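Local structure of probable aminotransferase (Pseudomonas aeruginosa, 5YKR) at residues A[143-147]-A[256-260]; A[162-167]-A[226-232]. The protein probably works as a pyridoxal-phosphate-dependent enzyme of the class-III aminotransferase family. All coordinates share one frame; numbering follows the deposited sequence.

Contact 1 (A[143-147]-A[256-260])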
loop_
_atom_site.group_PDB
_atom_site.type_symbol
_atom_site.label_atom_id
_atom_site.label_comp_id
_atom_site.label_asym_id
_atom_site.label_seq_id
_atom_site.Cartn_x
_atom_site.Cartn_y
_atom_site.Cartn_z
ATOM N N ASN A 143 0.811 5.648 -8.462
ATOM C CA ASN A 143 0.006 5.915 -9.680
ATOM C C ASN A 143 -1.367 6.494 -9.341
ATOM O O ASN A 143 -1.775 7.483 -9.960
ATOM C CB ASN A 143 -0.083 4.646 -10.527
ATOM C CG ASN A 143 1.205 4.319 -11.249
ATOM O OD1 ASN A 143 1.949 5.210 -11.651
ATOM N ND2 ASN A 143 1.466 3.031 -11.441
ATOM N N ARG A 144 -2.089 5.906 -8.369
ATOM C CA ARG A 144 -3.416 6.419 -8.024
ATOM C C ARG A 144 -3.356 7.868 -7.608
ATOM O O ARG A 144 -4.220 8.698 -7.968
ATOM C CB ARG A 144 -4.017 5.608 -6.797
ATOM C CG ARG A 144 -4.315 4.176 -7.110
ATOM C CD ARG A 144 -5.190 3.560 -6.070
ATOM N NE ARG A 144 -4.724 3.529 -4.683
ATOM C CZ ARG A 144 -5.390 3.992 -3.644
ATOM N NH1 ARG A 144 -6.434 4.751 -3.753
ATOM N NH2 ARG A 144 -4.938 3.686 -2.464
ATOM N N PHE A 145 -2.362 8.176 -6.773
ATOM C CA PHE A 145 -2.293 9.503 -6.154
ATOM C C PHE A 145 -1.856 10.561 -7.163
ATOM O O PHE A 145 -2.398 11.643 -7.186
ATOM C CB PHE A 145 -1.360 9.488 -4.945
ATOM C CG PHE A 145 -1.778 8.544 -3.829
ATOM C CD1 PHE A 145 -3.048 8.020 -3.750
ATOM C CD2 PHE A 145 -0.884 8.232 -2.821
ATOM C CE1 PHE A 145 -3.400 7.155 -2.734
ATOM C CE2 PHE A 145 -1.246 7.393 -1.790
ATOM C CZ PHE A 145 -2.509 6.855 -1.728
ATOM N N VAL A 146 -0.903 10.202 -8.028
ATOM C CA VAL A 146 -0.520 11.103 -9.121
ATOM C C VAL A 146 -1.729 11.388 -10.009
ATOM O O VAL A 146 -1.952 12.542 -10.421
ATOM C CB VAL A 146 0.671 10.576 -9.907
ATOM C CG1 VAL A 146 0.852 11.321 -11.207
ATOM C CG2 VAL A 146 1.928 10.633 -9.036
ATOM N N LEU A 147 -2.518 10.336 -10.326
ATOM C CA LEU A 147 -3.674 10.596 -11.209
ATOM C C LEU A 147 -4.666 11.552 -10.528
ATOM O O LEU A 147 -5.215 12.461 -11.195
ATOM C CB LEU A 147 -4.336 9.300 -11.606
ATOM C CG LEU A 147 -3.542 8.380 -12.536
ATOM C CD1 LEU A 147 -4.325 7.066 -12.763
ATOM C CD2 LEU A 147 -3.223 9.091 -13.852
ATOM N N LEU A 256 2.604 13.820 -18.509
ATOM C CA LEU A 256 3.204 12.574 -18.954
ATOM C C LEU A 256 3.797 11.882 -17.712
ATOM O O LEU A 256 4.774 12.392 -17.108
ATOM C CB LEU A 256 4.318 12.835 -19.982
ATOM C CG LEU A 256 5.067 11.616 -20.481
ATOM C CD1 LEU A 256 4.134 10.600 -21.077
ATOM C CD2 LEU A 256 6.174 12.062 -21.454
ATOM N N ILE A 257 3.193 10.751 -17.343
ATOM C CA ILE A 257 3.623 9.981 -16.175
ATOM C C ILE A 257 4.340 8.736 -16.671
ATOM O O ILE A 257 3.737 7.891 -17.363
ATOM C CB ILE A 257 2.429 9.531 -15.304
ATOM C CG1 ILE A 257 1.488 10.696 -14.971
ATOM C CG2 ILE A 257 2.955 8.807 -14.049
ATOM C CD1 ILE A 257 0.148 10.214 -14.481
ATOM N N ILE A 258 5.621 8.615 -16.274
ATOM C CA ILE A 258 6.467 7.499 -16.702
ATOM C C ILE A 258 6.669 6.584 -15.490
ATOM O O ILE A 258 7.221 6.984 -14.462
ATOM C CB ILE A 258 7.803 7.987 -17.270
ATOM C CG1 ILE A 258 7.565 8.898 -18.498
ATOM C CG2 ILE A 258 8.690 6.822 -17.598
ATOM C CD1 ILE A 258 6.928 8.245 -19.655
ATOM N N ASP A 259 6.167 5.357 -15.613
ATOM C CA ASP A 259 6.195 4.327 -14.576
ATOM C C ASP A 259 7.349 3.365 -14.861
ATOM O O ASP A 259 7.306 2.573 -15.803
ATOM C CB ASP A 259 4.854 3.568 -14.556
ATOM C CG ASP A 259 4.762 2.529 -13.469
ATOM O OD1 ASP A 259 5.754 2.228 -12.773
ATOM O OD2 ASP A 259 3.606 1.959 -13.345
ATOM N N GLU A 260 8.385 3.453 -14.001
ATOM C CA GLU A 260 9.642 2.744 -14.164
ATOM C C GLU A 260 9.788 1.584 -13.201
ATOM O O GLU A 260 10.887 1.058 -12.969
ATOM C CB GLU A 260 10.831 3.694 -14.024
ATOM C CG GLU A 260 10.837 4.706 -15.180
ATOM C CD GLU A 260 12.100 4.610 -16.041
ATOM O OE1 GLU A 260 12.668 3.490 -16.225
ATOM O OE2 GLU A 260 12.516 5.660 -16.607
#
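The 143-147 part of helix 139-154 runs almost exactly antiparallel to strand 256-259, the segment axes 174° apart in direction and 10.8 Å from each other at closest, with Asn143 facing Asp259 and Val146 facing Ile257. The apolar half is centred on Ile257 CD1. Val146 meets it tip to tip, CG1 lying 3.5 Å from CD1; this methyl is anti to the backbone N (chi1 166°), the branch that reaches the strand. Leu147 comes in at a slant, its CD2 3.6 Å from the same Ile257 CD1. One helical turn earlier the chemistry becomes polar. Asn143 ND2 donates to Asp259 OD2 over 3.1 Å; the acceptor lies near the amide plane, but the donor stands well above the carboxylate plane, the side chains crossing at about a right angle. ND2 also donates to His167 O, which should restrict the amide's rotation, while the buried OD1 has no partner in the model. The main polar partner of the carboxylate is Thr261 OG1, at OD1; His167 ND1 also bonds OD2. OD2 also lies close to N1 of the cofactor-modified lysine (LLP) at position 286, consistent with the aspartate that faces the pyridine nitrogen in fold-type I pyridoxal-phosphate enzymes.

Contact 2 (A[162-167]-A[226-232])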
loop_
_atom_site.group_PDB
_atom_site.type_symbol
_atom_site.label_atom_id
_atom_site.label_comp_id
_atom_site.label_asym_id
_atom_site.label_seq_id
_atom_site.Cartn_x
_atom_site.Cartn_y
_atom_site.Cartn_z
ATOM N N PHE A 162 -2.444 2.568 -22.111
ATOM C CA PHE A 162 -2.199 1.764 -23.310
ATOM C C PHE A 162 -2.731 0.349 -23.162
ATOM O O PHE A 162 -2.737 -0.241 -22.075
ATOM C CB PHE A 162 -0.702 1.798 -23.668
ATOM C CG PHE A 162 -0.230 3.190 -24.031
ATOM C CD1 PHE A 162 -0.558 3.737 -25.244
ATOM C CD2 PHE A 162 0.446 3.970 -23.154
ATOM C CE1 PHE A 162 -0.184 5.018 -25.590
ATOM C CE2 PHE A 162 0.803 5.260 -23.476
ATOM C CZ PHE A 162 0.490 5.792 -24.694
ATOM N N ASN A 163 -3.166 -0.228 -24.279
ATOM C CA ASN A 163 -3.756 -1.559 -24.228
ATOM C C ASN A 163 -2.688 -2.566 -23.726
ATOM O O ASN A 163 -1.525 -2.531 -24.179
ATOM C CB ASN A 163 -4.301 -1.942 -25.621
ATOM C CG ASN A 163 -5.209 -3.156 -25.596
ATOM O OD1 ASN A 163 -5.906 -3.436 -24.615
ATOM N ND2 ASN A 163 -5.114 -3.974 -26.683
ATOM N N CYS A 164 -3.102 -3.422 -22.814
ATOM C CA CYS A 164 -2.258 -4.443 -22.167
ATOM C C CYS A 164 -1.155 -3.861 -21.294
ATOM O O CYS A 164 -0.171 -4.536 -21.001
ATOM C CB CYS A 164 -1.702 -5.471 -23.179
ATOM S SG CYS A 164 -2.985 -6.255 -24.149
ATOM N N ASN A 165 -1.431 -2.672 -20.744
ATOM C CA ASN A 165 -0.636 -2.092 -19.682
ATOM C C ASN A 165 -0.675 -2.951 -18.413
ATOM O O ASN A 165 -1.581 -3.782 -18.219
ATOM C CB ASN A 165 -1.180 -0.703 -19.302
ATOM C CG ASN A 165 -2.514 -0.749 -18.565
ATOM O OD1 ASN A 165 -2.539 -1.077 -17.394
ATOM N ND2 ASN A 165 -3.627 -0.442 -19.263
ATOM N N TYR A 166 0.255 -2.671 -17.502
ATOM C CA TYR A 166 -0.024 -2.955 -16.068
ATOM C C TYR A 166 0.615 -1.871 -15.246
ATOM O O TYR A 166 1.804 -1.584 -15.403
ATOM C CB TYR A 166 0.451 -4.336 -15.573
ATOM C CG TYR A 166 -0.023 -4.658 -14.158
ATOM C CD1 TYR A 166 -1.365 -4.849 -13.926
ATOM C CD2 TYR A 166 0.842 -4.752 -13.076
ATOM C CE1 TYR A 166 -1.865 -5.124 -12.676
ATOM C CE2 TYR A 166 0.338 -5.051 -11.787
ATOM C CZ TYR A 166 -1.031 -5.237 -11.622
ATOM O OH TYR A 166 -1.584 -5.532 -10.368
ATOM N N HIS A 167 -0.180 -1.293 -14.329
ATOM C CA HIS A 167 0.248 -0.228 -13.400
ATOM C C HIS A 167 -0.145 -0.521 -11.947
ATOM O O HIS A 167 -0.076 0.409 -11.115
ATOM C CB HIS A 167 -0.299 1.101 -13.867
ATOM C CG HIS A 167 0.222 1.475 -15.196
ATOM N ND1 HIS A 167 1.531 1.854 -15.404
ATOM C CD2 HIS A 167 -0.373 1.480 -16.416
ATOM C CE1 HIS A 167 1.731 2.053 -16.714
ATOM N NE2 HIS A 167 0.589 1.832 -17.342
ATOM N N GLU A 226 4.416 2.846 -18.943
ATOM C CA GLU A 226 5.821 2.439 -18.894
ATOM C C GLU A 226 6.509 3.040 -20.121
ATOM O O GLU A 226 5.889 3.213 -21.177
ATOM C CB GLU A 226 5.973 0.937 -18.923
ATOM C CG GLU A 226 5.417 0.209 -17.708
ATOM C CD GLU A 226 5.784 -1.255 -17.809
ATOM O OE1 GLU A 226 5.026 -2.026 -18.502
ATOM O OE2 GLU A 226 6.835 -1.657 -17.260
ATOM N N PRO A 227 7.814 3.314 -20.030
ATOM C CA PRO A 227 8.525 3.781 -21.236
ATOM C C PRO A 227 8.837 2.686 -22.251
ATOM O O PRO A 227 9.207 2.967 -23.395
ATOM C CB PRO A 227 9.793 4.410 -20.642
ATOM C CG PRO A 227 10.059 3.614 -19.401
ATOM C CD PRO A 227 8.713 3.228 -18.851
ATOM N N PHE A 228 8.693 1.444 -21.793
ATOM C CA PHE A 228 8.963 0.229 -22.568
ATOM C C PHE A 228 8.049 -0.776 -21.881
ATOM O O PHE A 228 8.155 -0.930 -20.658
ATOM C CB PHE A 228 10.471 -0.040 -22.424
ATOM C CG PHE A 228 11.023 -1.162 -23.249
ATOM C CD1 PHE A 228 10.656 -2.475 -23.060
ATOM C CD2 PHE A 228 12.047 -0.878 -24.145
ATOM C CE1 PHE A 228 11.226 -3.477 -23.827
ATOM C CE2 PHE A 228 12.616 -1.853 -24.926
ATOM C CZ PHE A 228 12.206 -3.153 -24.748
ATOM N N MET A 229 7.055 -1.330 -22.595
ATOM C CA MET A 229 6.067 -2.138 -21.879
ATOM C C MET A 229 6.703 -3.457 -21.445
ATOM O O MET A 229 7.468 -4.066 -22.208
ATOM C CB MET A 229 4.808 -2.387 -22.716
ATOM C CG MET A 229 4.205 -1.125 -23.254
ATOM S SD MET A 229 2.659 -1.373 -24.196
ATOM C CE MET A 229 1.515 -1.909 -22.914
ATOM N N THR A 230 6.380 -3.914 -20.250
ATOM C CA THR A 230 6.971 -5.128 -19.683
ATOM C C THR A 230 5.983 -6.106 -19.127
ATOM O O THR A 230 6.372 -7.156 -18.630
ATOM C CB THR A 230 7.973 -4.800 -18.556
ATOM O OG1 THR A 230 7.274 -4.242 -17.444
ATOM C CG2 THR A 230 9.066 -3.845 -19.056
ATOM N N ASN A 231 4.692 -5.807 -19.244
ATOM C CA ASN A 231 3.667 -6.616 -18.600
ATOM C C ASN A 231 2.725 -7.320 -19.575
ATOM O O ASN A 231 1.608 -7.683 -19.210
ATOM C CB ASN A 231 2.951 -5.764 -17.559
ATOM C CG ASN A 231 3.829 -5.405 -16.367
ATOM O OD1 ASN A 231 4.061 -4.179 -16.017
ATOM N ND2 ASN A 231 4.244 -6.423 -15.696
ATOM N N VAL A 232 3.226 -7.536 -20.795
ATOM C CA VAL A 232 2.540 -8.356 -21.809
ATOM C C VAL A 232 3.604 -8.988 -22.689
ATOM O O VAL A 232 3.599 -8.866 -23.925
ATOM C CB VAL A 232 1.467 -7.506 -22.566
ATOM C CG1 VAL A 232 2.098 -6.330 -23.329
ATOM C CG2 VAL A 232 0.614 -8.386 -23.432
HETATM O O HOH W 1 2.604 -4.010 -20.333
HETATM O O HOH W 2 -0.957 -6.550 -18.505
HETATM O O HOH W 3 2.501 -1.398 -19.141
#
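Two irregular chain segments come together where Tyr166 and Asn231 approach most closely, their CA atoms 5.8 Å apart, and where Cys164 lies beside Val232. Residues 162-165 form a type II turn, with Cys164 at positive phi (66°) in its third position. The turn is braced by Asn165, whose backbone N and side-chain ND2 reach Phe162 O from opposite faces of the carbonyl plane. Met229 extends toward this turn through an anti chi2 and then bends at chi3 (68°), which lays its terminal CE against the peptide groups: CE is 3.4 Å from Asn163 O and also touches Cys164 O and Asn165 N. Val232 packs on Cys164, its CG2 3.7 Å from Cys164 CB. Further along, Tyr166 CB abuts Asn231 CB at 3.5 Å; with CG anti to the backbone N (chi1 -172°), the tyrosine ring then leads away from 226-232 and meets His322 of the second subunit. His167, hydrogen-bonded to Asp259 through ND1, turns the CE1 edge of its ring to Glu226 N, 3.6 Å away and in the ring plane.

Water carries the polar coupling. One molecule donates to Cys164 O and accepts from Asn231 N, a second lies between Asn165 O and Asn231 O, and a third accepts from Tyr166 N and donates to Glu226 OE1 at 2.7 Å. Glu226 is held within its own segment: Thr230 OG1 donates to the syn lone pair of OE2 at 2.6 Å, and Thr230 N meets OE1 from above the carboxylate plane. Asn231 OD1 makes a weak hydrogen bond to O3 of LLP at position 286. The contact lies at the C-terminal ends of the adjacent parallel strands 158-162 and 220-225, and helix 398-402 packs on Cys164 and Val232.

In the fold
Both contacts are buried in the part of the chain built on the seven-stranded mixed sheet, their centres about 13 Å apart. Contact 1 joins regular elements, helix 139-154 to strand 255-259, whereas contact 2 joins the loops that follow strands 158-162 and 220-225, the latter being the direct neighbour of 255-259. The chemistry differs accordingly: direct apolar packing and one direct side-chain bond in contact 1, three bridging waters and methyl-to-peptide packing in contact 2. His167 couples them, its ring probably bonded to Asp259 and its carbonyl to Asn143, while Asp259 O packs on Pro227 and Glu226. Together they bring Asp259 and Asn231 to different atoms, N1 and O3, of the same cofactor-modified lysine.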